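Hypothetical protein (Nostoc punctiforme, PDB 2O62) is of unknown function but, as a DUF3598-family protein built from two calycin-type beta domains, may bind a small ligand. Local coordinates at residues P232-A237 / R248-Y253; A151-R156 / W259-L264; E101-R106 / P131-P136. One frame throughout, in Å; residues are numbered along the deposited sequence.

Contact 1: residues P232-A237 / R248-Y253; sequences PLFLEA and RMIRSY
L235 and R251 form the middle hydrogen-bonded pair of an antiparallel beta hairpin, strands 233-242 and 245-253, which are neighbours in the closed barrel of a calycin-type domain. R251 N donates to L235 O at 2.9 Å, L235 N returns the bond to R251 O, and the same double link recurs at L233 with Y253 and at A237 with M249. Within that ladder, the bond from Y253 N to L233 O is short, at 2.7 Å.

The two faces of the hairpin differ. L233, L235, A237, M249, R251 and Y253 are all buried on one side, where L235, A237 and M249 pack on strands 93-100 and 103-111 of the other sheet. L235 and R251 run side by side in the same direction, L235 CD2 lying 4.0 Å from R251 CD. Beyond that aliphatic stem, R251 NE donates at 2.8 Å to Y253 OH, which lies 5° out of the guanidinium plane. L83 O also bonds this hydroxyl, and S80 and G70 take up R251 NH1 and NH2, so the buried polar end is well supplied with partners.

The face of F234, E236 and I250 is looser and partly open to solvent, with S252 buried among them. E236 and I250 extend alongside each other, E236 CD 3.8 Å from I250 CG1. With CG anti to the backbone N (chi1 -177°), E236 runs on extended, and in the conformer considered here OE2 forms a 3.2 Å salt bridge with R248 NH1, carboxylate and guanidinium planes being 51° apart; R248 NH2 pairs with E267. The F234 ring turns its edge to I250 CG2 and to S252 OG, which hydrogen-bonds a glycerol, probably from the crystallisation liquor, and its CD1 stops 3.5 Å from that OG.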
loop_
_atom_site.group_PDB
_atom_site.type_symbol
_atom_site.label_atom_id
_atom_site.label_comp_id
_atom_site.label_asym_id
_atom_site.label_seq_id
_atom_site.Cartn_x
_atom_site.Cartn_y
_atom_site.Cartn_z
ATOM N N PRO A 232 -8.332 -5.048 16.002
ATOM C CA PRO A 232 -8.156 -4.066 14.922
ATOM C C PRO A 232 -7.202 -4.643 13.875
ATOM O O PRO A 232 -6.395 -5.540 14.205
ATOM C CB PRO A 232 -7.557 -2.860 15.629
ATOM C CG PRO A 232 -6.858 -3.434 16.788
ATOM C CD PRO A 232 -7.651 -4.631 17.244
ATOM N N LEU A 233 -7.350 -4.178 12.642
ATOM C CA LEU A 233 -6.620 -4.669 11.498
ATOM C C LEU A 233 -6.021 -3.523 10.720
ATOM O O LEU A 233 -6.604 -2.438 10.594
ATOM C CB LEU A 233 -7.547 -5.463 10.592
ATOM C CG LEU A 233 -8.111 -6.750 11.189
ATOM C CD1 LEU A 233 -9.311 -7.268 10.402
ATOM C CD2 LEU A 233 -7.026 -7.807 11.198
ATOM N N PHE A 234 -4.854 -3.791 10.158
ATOM C CA PHE A 234 -4.039 -2.788 9.464
ATOM C C PHE A 234 -3.486 -3.456 8.196
ATOM O O PHE A 234 -2.827 -4.482 8.275
ATOM C CB PHE A 234 -2.893 -2.309 10.359
ATOM C CG PHE A 234 -3.366 -1.781 11.703
ATOM C CD1 PHE A 234 -3.704 -0.444 11.853
ATOM C CD2 PHE A 234 -3.455 -2.618 12.815
ATOM C CE1 PHE A 234 -4.153 0.048 13.067
ATOM C CE2 PHE A 234 -3.920 -2.129 14.033
ATOM C CZ PHE A 234 -4.264 -0.794 14.161
ATOM N N LEU A 235 -3.846 -2.916 7.043
ATOM C CA LEU A 235 -3.307 -3.351 5.754
ATOM C C LEU A 235 -2.198 -2.348 5.415
ATOM O O LEU A 235 -2.452 -1.172 5.374
ATOM C CB LEU A 235 -4.430 -3.239 4.754
ATOM C CG LEU A 235 -4.238 -3.773 3.381
ATOM C CD1 LEU A 235 -4.289 -5.272 3.458
ATOM C CD2 LEU A 235 -5.323 -3.188 2.460
ATOM N N GLU A 236 -0.971 -2.825 5.215
ATOM C CA GLU A 236 0.181 -1.928 5.034
ATOM C C GLU A 236 1.004 -2.380 3.836
ATOM O O GLU A 236 1.122 -3.577 3.521
ATOM C CB GLU A 236 1.108 -1.783 6.287
ATOM C CG GLU A 236 2.344 -0.746 6.126
ATOM C CD GLU A 236 3.099 -0.465 7.453
ATOM O OE1 GLU A 236 2.892 -1.275 8.378
ATOM O OE2 GLU A 236 3.868 0.543 7.595
ATOM N N ALA A 237 1.519 -1.370 3.150
ATOM C CA ALA A 237 2.470 -1.537 2.073
ATOM C C ALA A 237 3.466 -0.386 2.177
ATOM O O ALA A 237 3.202 0.639 2.789
ATOM C CB ALA A 237 1.741 -1.478 0.721
ATOM N N ARG A 248 5.241 4.697 3.254
ATOM C CA ARG A 248 4.433 3.580 3.775
ATOM C C ARG A 248 2.965 4.019 3.826
ATOM O O ARG A 248 2.664 5.170 4.155
ATOM C CB ARG A 248 4.913 3.174 5.146
ATOM C CG ARG A 248 6.336 2.633 5.121
ATOM C CD ARG A 248 6.762 2.159 6.480
ATOM N NE ARG A 248 7.153 3.271 7.385
ATOM C CZ ARG A 248 6.499 3.612 8.512
ATOM N NH1 ARG A 248 5.434 2.944 8.930
ATOM N NH2 ARG A 248 6.931 4.608 9.267
HETATM N N MSE A 249 2.046 3.110 3.507
HETATM C CA MSE A 249 0.632 3.417 3.581
HETATM C C MSE A 249 -0.090 2.355 4.415
HETATM O O MSE A 249 0.178 1.186 4.279
HETATM C CB MSE A 249 0.001 3.574 2.192
HETATM C CG MSE A 249 -1.321 4.191 2.229
HETATM SE SE MSE A 249 -2.376 4.256 0.560
HETATM C CE MSE A 249 -1.226 5.305 -0.405
ATOM N N ILE A 250 -0.977 2.797 5.301
ATOM C CA ILE A 250 -1.686 1.953 6.259
ATOM C C ILE A 250 -3.179 2.258 6.193
ATOM O O ILE A 250 -3.578 3.390 6.458
ATOM C CB ILE A 250 -1.214 2.201 7.665
ATOM C CG1 ILE A 250 0.319 2.069 7.752
ATOM C CG2 ILE A 250 -1.900 1.235 8.616
ATOM C CD1 ILE A 250 1.046 3.365 7.777
ATOM N N ARG A 251 -3.980 1.254 5.827
ATOM C CA ARG A 251 -5.452 1.314 5.856
ATOM C C ARG A 251 -5.915 0.647 7.151
ATOM O O ARG A 251 -5.651 -0.532 7.372
ATOM C CB ARG A 251 -6.045 0.568 4.657
ATOM C CG ARG A 251 -7.541 0.756 4.377
ATOM C CD ARG A 251 -7.959 -0.248 3.288
ATOM N NE ARG A 251 -9.402 -0.142 3.082
ATOM C CZ ARG A 251 -9.999 0.777 2.347
ATOM N NH1 ARG A 251 -9.323 1.636 1.613
ATOM N NH2 ARG A 251 -11.328 0.775 2.298
ATOM N N SER A 252 -6.558 1.412 8.013
ATOM C CA SER A 252 -6.820 0.987 9.397
ATOM C C SER A 252 -8.280 0.655 9.655
ATOM O O SER A 252 -9.159 1.436 9.337
ATOM C CB SER A 252 -6.356 2.069 10.357
ATOM O OG SER A 252 -4.959 2.327 10.211
ATOM N N TYR A 253 -8.506 -0.492 10.295
ATOM C CA TYR A 253 -9.833 -0.964 10.687
ATOM C C TYR A 253 -9.940 -1.056 12.209
ATOM O O TYR A 253 -9.011 -1.475 12.868
ATOM C CB TYR A 253 -10.119 -2.353 10.108
ATOM C CG TYR A 253 -10.306 -2.361 8.620
ATOM C CD1 TYR A 253 -9.204 -2.269 7.771
ATOM C CD2 TYR A 253 -11.589 -2.389 8.061
ATOM C CE1 TYR A 253 -9.347 -2.239 6.392
ATOM C CE2 TYR A 253 -11.737 -2.352 6.652
ATOM C CZ TYR A 253 -10.609 -2.276 5.854
ATOM O OH TYR A 253 -10.700 -2.217 4.488
#

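Contact 2: residues A151-R156 / W259-L264; sequences AVTIYR and WVSLTL
T153 OG1 and T263 OG1 share a hydrogen bond of 2.8 Å between two buried side chains. In both threonines OG1 sits beside the backbone N, anti to the carbonyl carbon (chi1 -59° in T153), which leads the hydroxyls to each other. At the far end R156 NH1 donates to W259 O over 3.1 Å in an almost straight bond (176° at the hydrogen), with the oxygen in the guanidinium plane. Paired backbone bonds tie V152 to L264 and I154 to L262, the shortest being I154 N to L262 O at 2.8 Å. These bonds close the barrel, since strand 145-155 is its first and strand 259-269 its last. A classic beta bulge follows at V260 and S261, both facing S252 on the next strand; water 1 accepts a weak bond from R156 N and donates to V260 O.

R156 also packs on W259. Its CG stands 3.9 Å from the centroid of the six-membered ring in a CH-pi contact, CD lies over the same face nearer the rim, and guanidinium and indole planes are 4° apart. An alanine here, lacking the CG and CD methylenes, would probably deprive that indole face of their contact and leave W259 O without its side-chain donor. Further along, T153 CG2 touches S261 CB at 3.7 Å, next to F184, and I154 CG1 packs 4.1 Å from L262 CB, on the face where F74 adds to the cluster.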
loop_
_atom_site.group_PDB
_atom_site.type_symbol
_atom_site.label_atom_id
_atom_site.label_comp_id
_atom_site.label_asym_id
_atom_site.label_seq_id
_atom_site.Cartn_x
_atom_site.Cartn_y
_atom_site.Cartn_z
ATOM N N ALA A 151 3.747 11.722 8.808
ATOM C CA ALA A 151 2.616 10.919 8.364
ATOM C C ALA A 151 1.402 11.808 8.394
ATOM O O ALA A 151 1.296 12.628 9.274
ATOM C CB ALA A 151 2.391 9.769 9.286
ATOM N N VAL A 152 0.525 11.640 7.420
ATOM C CA VAL A 152 -0.785 12.244 7.389
ATOM C C VAL A 152 -1.824 11.124 7.491
ATOM O O VAL A 152 -1.789 10.181 6.685
ATOM C CB VAL A 152 -1.035 12.956 6.042
ATOM C CG1 VAL A 152 -2.391 13.667 6.014
ATOM C CG2 VAL A 152 0.073 13.963 5.773
ATOM N N THR A 153 -2.766 11.297 8.416
ATOM C CA THR A 153 -3.897 10.384 8.575
ATOM C C THR A 153 -5.114 11.164 8.172
ATOM O O THR A 153 -5.401 12.278 8.689
ATOM C CB THR A 153 -4.043 9.813 10.019
ATOM O OG1 THR A 153 -2.837 9.090 10.380
ATOM C CG2 THR A 153 -5.267 8.869 10.106
ATOM N N ILE A 154 -5.840 10.565 7.236
ATOM C CA ILE A 154 -7.142 11.053 6.827
ATOM C C ILE A 154 -8.260 10.058 7.190
ATOM O O ILE A 154 -8.019 8.880 7.396
ATOM C CB ILE A 154 -7.177 11.361 5.311
ATOM C CG1 ILE A 154 -6.841 10.153 4.473
ATOM C CG2 ILE A 154 -6.237 12.524 4.971
ATOM C CD1 ILE A 154 -6.938 10.462 2.975
ATOM N N TYR A 155 -9.482 10.584 7.248
ATOM C CA TYR A 155 -10.624 9.898 7.856
ATOM C C TYR A 155 -11.762 9.821 6.881
ATOM O O TYR A 155 -11.897 10.659 6.020
ATOM C CB TYR A 155 -11.061 10.600 9.145
ATOM C CG TYR A 155 -9.912 10.607 10.136
ATOM C CD1 TYR A 155 -9.698 9.546 10.995
ATOM C CD2 TYR A 155 -9.066 11.701 10.227
ATOM C CE1 TYR A 155 -8.630 9.536 11.887
ATOM C CE2 TYR A 155 -8.007 11.717 11.118
ATOM C CZ TYR A 155 -7.803 10.627 11.959
ATOM O OH TYR A 155 -6.749 10.607 12.842
ATOM N N ARG A 156 -12.586 8.799 7.047
ATOM C CA ARG A 156 -13.748 8.612 6.202
ATOM C C ARG A 156 -14.816 9.631 6.324
ATOM O O ARG A 156 -15.527 9.868 5.360
ATOM C CB ARG A 156 -14.392 7.293 6.505
ATOM C CG ARG A 156 -13.556 6.150 6.171
ATOM C CD ARG A 156 -14.325 4.939 6.525
ATOM N NE ARG A 156 -15.665 5.011 5.970
ATOM C CZ ARG A 156 -16.683 4.293 6.415
ATOM N NH1 ARG A 156 -16.522 3.417 7.410
ATOM N NH2 ARG A 156 -17.879 4.435 5.863
ATOM N N TRP A 259 -13.738 0.128 8.585
ATOM C CA TRP A 259 -12.676 0.978 8.138
ATOM C C TRP A 259 -12.762 2.358 8.792
ATOM O O TRP A 259 -13.814 2.973 8.806
ATOM C CB TRP A 259 -12.767 1.115 6.623
ATOM C CG TRP A 259 -11.711 1.952 6.031
ATOM C CD1 TRP A 259 -10.409 2.044 6.399
ATOM C CD2 TRP A 259 -11.878 2.788 4.902
ATOM N NE1 TRP A 259 -9.732 2.928 5.559
ATOM C CE2 TRP A 259 -10.628 3.398 4.632
ATOM C CE3 TRP A 259 -12.961 3.071 4.074
ATOM C CZ2 TRP A 259 -10.441 4.259 3.567
ATOM C CZ3 TRP A 259 -12.779 3.976 3.032
ATOM C CH2 TRP A 259 -11.549 4.575 2.806
ATOM N N VAL A 260 -11.673 2.833 9.381
ATOM C CA VAL A 260 -11.727 4.120 10.066
ATOM C C VAL A 260 -10.840 5.188 9.438
ATOM O O VAL A 260 -11.191 6.358 9.483
ATOM C CB VAL A 260 -11.441 3.997 11.596
ATOM C CG1 VAL A 260 -12.556 3.190 12.250
ATOM C CG2 VAL A 260 -10.163 3.369 11.864
ATOM N N SER A 261 -9.706 4.806 8.863
ATOM C CA SER A 261 -8.740 5.823 8.432
ATOM C C SER A 261 -7.685 5.263 7.466
ATOM O O SER A 261 -7.559 4.032 7.282
ATOM C CB SER A 261 -8.098 6.465 9.657
ATOM O OG SER A 261 -7.175 5.569 10.269
ATOM N N LEU A 262 -6.916 6.184 6.881
ATOM C CA LEU A 262 -5.829 5.868 5.982
ATOM C C LEU A 262 -4.697 6.801 6.274
ATOM O O LEU A 262 -4.889 8.004 6.448
ATOM C CB LEU A 262 -6.278 6.057 4.543
ATOM C CG LEU A 262 -5.367 5.661 3.428
ATOM C CD1 LEU A 262 -5.264 4.173 3.423
ATOM C CD2 LEU A 262 -5.967 6.167 2.068
ATOM N N THR A 263 -3.503 6.236 6.352
ATOM C CA THR A 263 -2.289 6.979 6.692
ATOM C C THR A 263 -1.208 6.832 5.624
ATOM O O THR A 263 -0.968 5.729 5.131
ATOM C CB THR A 263 -1.713 6.436 8.044
ATOM O OG1 THR A 263 -2.706 6.640 9.075
ATOM C CG2 THR A 263 -0.446 7.153 8.446
ATOM N N LEU A 264 -0.541 7.954 5.299
ATOM C CA LEU A 264 0.587 7.966 4.381
ATOM C C LEU A 264 1.795 8.586 5.061
ATOM O O LEU A 264 1.763 9.718 5.519
ATOM C CB LEU A 264 0.213 8.700 3.090
ATOM C CG LEU A 264 1.300 8.714 1.998
ATOM C CD1 LEU A 264 1.570 7.406 1.468
ATOM C CD2 LEU A 264 0.798 9.641 0.856
HETATM O O HOH W 1 -13.461 7.809 9.834
#

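Contact 3: residues E101-R106 / P131-P136; sequences ENRRLR and PVAERP
R103 reaches from the start of its strand into the loop 131-136, where its NH1 donates to A133 O at 2.9 Å. It is the residue most buried by this contact. Its chain bends at chi2 (-71°), which places CD 3.3 Å from V132 O and 4.0 Å from A133 CB before the guanidinium turns to the carbonyl. NH1 stands above the carbonyl plane of A133, 46° out of it.

The same oxygen accepts a second bond, from R135 NH1 at 3.0 Å, so one main-chain carbonyl grips two arginines. R103 and R135 run antiparallel alongside one another with their guanidinium planes 71° apart, and their NH1 atoms come within 3.8 Å. The shared acceptor probably eases the repulsion, as would D217, which forms a salt bridge with R103 NH2. R135 NE is held in turn by I241 O.

N102, the next most buried, offers ND2 to P131 O at 2.9 Å, a weak bond bent at the hydrogen; T130 OG1 is a further partner of this amide. On its other branch OD1 accepts from water 3, which takes a bond from R135 NH1, while water 2 links E101 OE1 to R135 NH2. The contact is thus largely polar and lies at the surface.

Strand 103-111 runs here between strands 93-100 and 117-127, R103 NE bonding E125 O of the latter. W239 of strand 233-242 packs on R103, and Q242 of that strand on R135, so the connecting loop crosses where the two sheets meet.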
loop_
_atom_site.group_PDB
_atom_site.type_symbol
_atom_site.label_atom_id
_atom_site.label_comp_id
_atom_site.label_asym_id
_atom_site.label_seq_id
_atom_site.Cartn_x
_atom_site.Cartn_y
_atom_site.Cartn_z
ATOM N N GLU A 101 5.541 11.217 -9.219
ATOM C CA GLU A 101 6.066 11.706 -10.491
ATOM C C GLU A 101 5.446 10.891 -11.649
ATOM O O GLU A 101 4.229 10.919 -11.808
ATOM C CB GLU A 101 7.618 11.716 -10.458
ATOM C CG GLU A 101 8.167 12.655 -9.358
ATOM C CD GLU A 101 9.688 12.795 -9.329
ATOM O OE1 GLU A 101 10.405 11.995 -10.001
ATOM O OE2 GLU A 101 10.175 13.689 -8.589
ATOM N N ASN A 102 6.252 10.171 -12.427
ATOM C CA ASN A 102 5.753 9.419 -13.603
ATOM C C ASN A 102 5.294 7.988 -13.303
ATOM O O ASN A 102 5.102 7.214 -14.220
ATOM C CB ASN A 102 6.817 9.361 -14.740
ATOM C CG ASN A 102 7.966 8.364 -14.453
ATOM O OD1 ASN A 102 8.587 8.409 -13.359
ATOM N ND2 ASN A 102 8.276 7.476 -15.446
ATOM N N ARG A 103 5.229 7.626 -12.031
ATOM C CA ARG A 103 5.000 6.258 -11.595
ATOM C C ARG A 103 3.817 6.154 -10.669
ATOM O O ARG A 103 3.540 7.068 -9.885
ATOM C CB ARG A 103 6.217 5.730 -10.806
ATOM C CG ARG A 103 7.444 5.417 -11.654
ATOM C CD ARG A 103 7.347 4.184 -12.548
ATOM N NE ARG A 103 6.576 3.140 -11.883
ATOM C CZ ARG A 103 7.065 2.271 -11.011
ATOM N NH1 ARG A 103 8.370 2.195 -10.811
ATOM N NH2 ARG A 103 6.232 1.437 -10.391
ATOM N N ARG A 104 3.139 5.014 -10.749
ATOM C CA ARG A 104 2.299 4.536 -9.655
ATOM C C ARG A 104 2.786 3.156 -9.280
ATOM O O ARG A 104 3.301 2.398 -10.130
ATOM C CB ARG A 104 0.815 4.506 -9.976
ATOM C CG ARG A 104 0.293 5.758 -10.600
ATOM C CD ARG A 104 -1.201 5.882 -10.461
ATOM N NE ARG A 104 -1.915 4.865 -11.198
ATOM C CZ ARG A 104 -3.234 4.765 -11.299
ATOM N NH1 ARG A 104 -4.020 5.648 -10.714
ATOM N NH2 ARG A 104 -3.779 3.782 -12.005
ATOM N N LEU A 105 2.659 2.837 -8.000
ATOM C CA LEU A 105 2.888 1.486 -7.515
ATOM C C LEU A 105 1.704 1.159 -6.672
ATOM O O LEU A 105 1.473 1.834 -5.643
ATOM C CB LEU A 105 4.136 1.347 -6.639
ATOM C CG LEU A 105 4.068 -0.092 -6.053
ATOM C CD1 LEU A 105 4.817 -1.062 -6.994
ATOM C CD2 LEU A 105 4.429 -0.298 -4.682
ATOM N N ARG A 106 0.951 0.146 -7.102
ATOM C CA ARG A 106 -0.311 -0.175 -6.451
ATOM C C ARG A 106 -0.239 -1.618 -5.996
ATOM O O ARG A 106 0.111 -2.498 -6.786
ATOM C CB ARG A 106 -1.487 0.046 -7.352
ATOM C CG ARG A 106 -1.438 1.364 -7.970
ATOM C CD ARG A 106 -2.722 1.770 -8.665
ATOM N NE ARG A 106 -2.902 1.202 -9.992
ATOM C CZ ARG A 106 -3.971 0.510 -10.392
ATOM N NH1 ARG A 106 -4.956 0.198 -9.557
ATOM N NH2 ARG A 106 -4.089 0.149 -11.660
ATOM N N PRO A 131 9.923 6.867 -18.819
ATOM C CA PRO A 131 10.650 5.642 -18.542
ATOM C C PRO A 131 9.912 4.671 -17.634
ATOM O O PRO A 131 9.162 5.087 -16.766
ATOM C CB PRO A 131 11.920 6.160 -17.828
ATOM C CG PRO A 131 12.096 7.525 -18.368
ATOM C CD PRO A 131 10.672 8.044 -18.362
ATOM N N VAL A 132 10.165 3.377 -17.804
ATOM C CA VAL A 132 9.579 2.343 -16.943
ATOM C C VAL A 132 10.017 2.546 -15.488
ATOM O O VAL A 132 9.223 2.389 -14.561
ATOM C CB VAL A 132 9.967 0.931 -17.456
ATOM C CG1 VAL A 132 9.499 -0.159 -16.498
ATOM C CG2 VAL A 132 9.353 0.711 -18.796
ATOM N N ALA A 133 11.277 2.940 -15.323
ATOM C CA ALA A 133 11.795 3.406 -14.062
ATOM C C ALA A 133 11.512 2.377 -12.987
ATOM O O ALA A 133 11.021 2.696 -11.906
ATOM C CB ALA A 133 11.179 4.741 -13.702
ATOM N N GLU A 134 11.803 1.124 -13.305
ATOM C CA GLU A 134 11.682 0.061 -12.339
ATOM C C GLU A 134 12.747 0.174 -11.222
ATOM O O GLU A 134 13.944 0.314 -11.472
ATOM C CB GLU A 134 11.793 -1.279 -13.046
ATOM C CG GLU A 134 11.617 -2.492 -12.151
ATOM C CD GLU A 134 10.156 -2.811 -11.815
ATOM O OE1 GLU A 134 9.215 -2.096 -12.268
ATOM O OE2 GLU A 134 9.978 -3.809 -11.077
ATOM N N ARG A 135 12.295 0.149 -9.979
ATOM C CA ARG A 135 13.243 0.109 -8.852
ATOM C C ARG A 135 13.694 -1.335 -8.651
ATOM O O ARG A 135 12.999 -2.258 -9.065
ATOM C CB ARG A 135 12.598 0.596 -7.567
ATOM C CG ARG A 135 12.561 2.127 -7.385
ATOM C CD ARG A 135 11.668 2.839 -8.404
ATOM N NE ARG A 135 11.704 4.274 -8.085
ATOM C CZ ARG A 135 11.293 5.261 -8.875
ATOM N NH1 ARG A 135 10.817 5.028 -10.095
ATOM N NH2 ARG A 135 11.404 6.508 -8.437
ATOM N N PRO A 136 14.842 -1.538 -7.981
ATOM C CA PRO A 136 15.364 -2.882 -7.655
ATOM C C PRO A 136 14.424 -3.713 -6.785
ATOM O O PRO A 136 13.687 -3.151 -5.989
ATOM C CB PRO A 136 16.583 -2.552 -6.806
ATOM C CG PRO A 136 17.052 -1.216 -7.306
ATOM C CD PRO A 136 15.778 -0.483 -7.568
HETATM O O HOH W 2 11.349 9.181 -9.413
HETATM O O HOH W 3 10.495 7.572 -11.802
#

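Contact 3 comes first along the chain; strand 145-155 then opens contact 2, the hairpin of contact 1 follows, and strand 259-269 completes contact 2. Contacts 1 and 2 have centres about 9 Å apart and belong to the same ten-stranded barrel, where strands 245-253 and 259-269 are adjacent: I250 O and T263 N, 2.8 Å apart, probably hydrogen bond. Contact 3 stands about 22 Å from contact 1 and 24 Å from contact 2, centre to centre, touching neither. It ties the nine-stranded N-terminal sheet to the linker leading into the barrel. Together they describe a two-domain protein whose C-terminal barrel is closed by its first and last strands and packs against the N-terminal sheet.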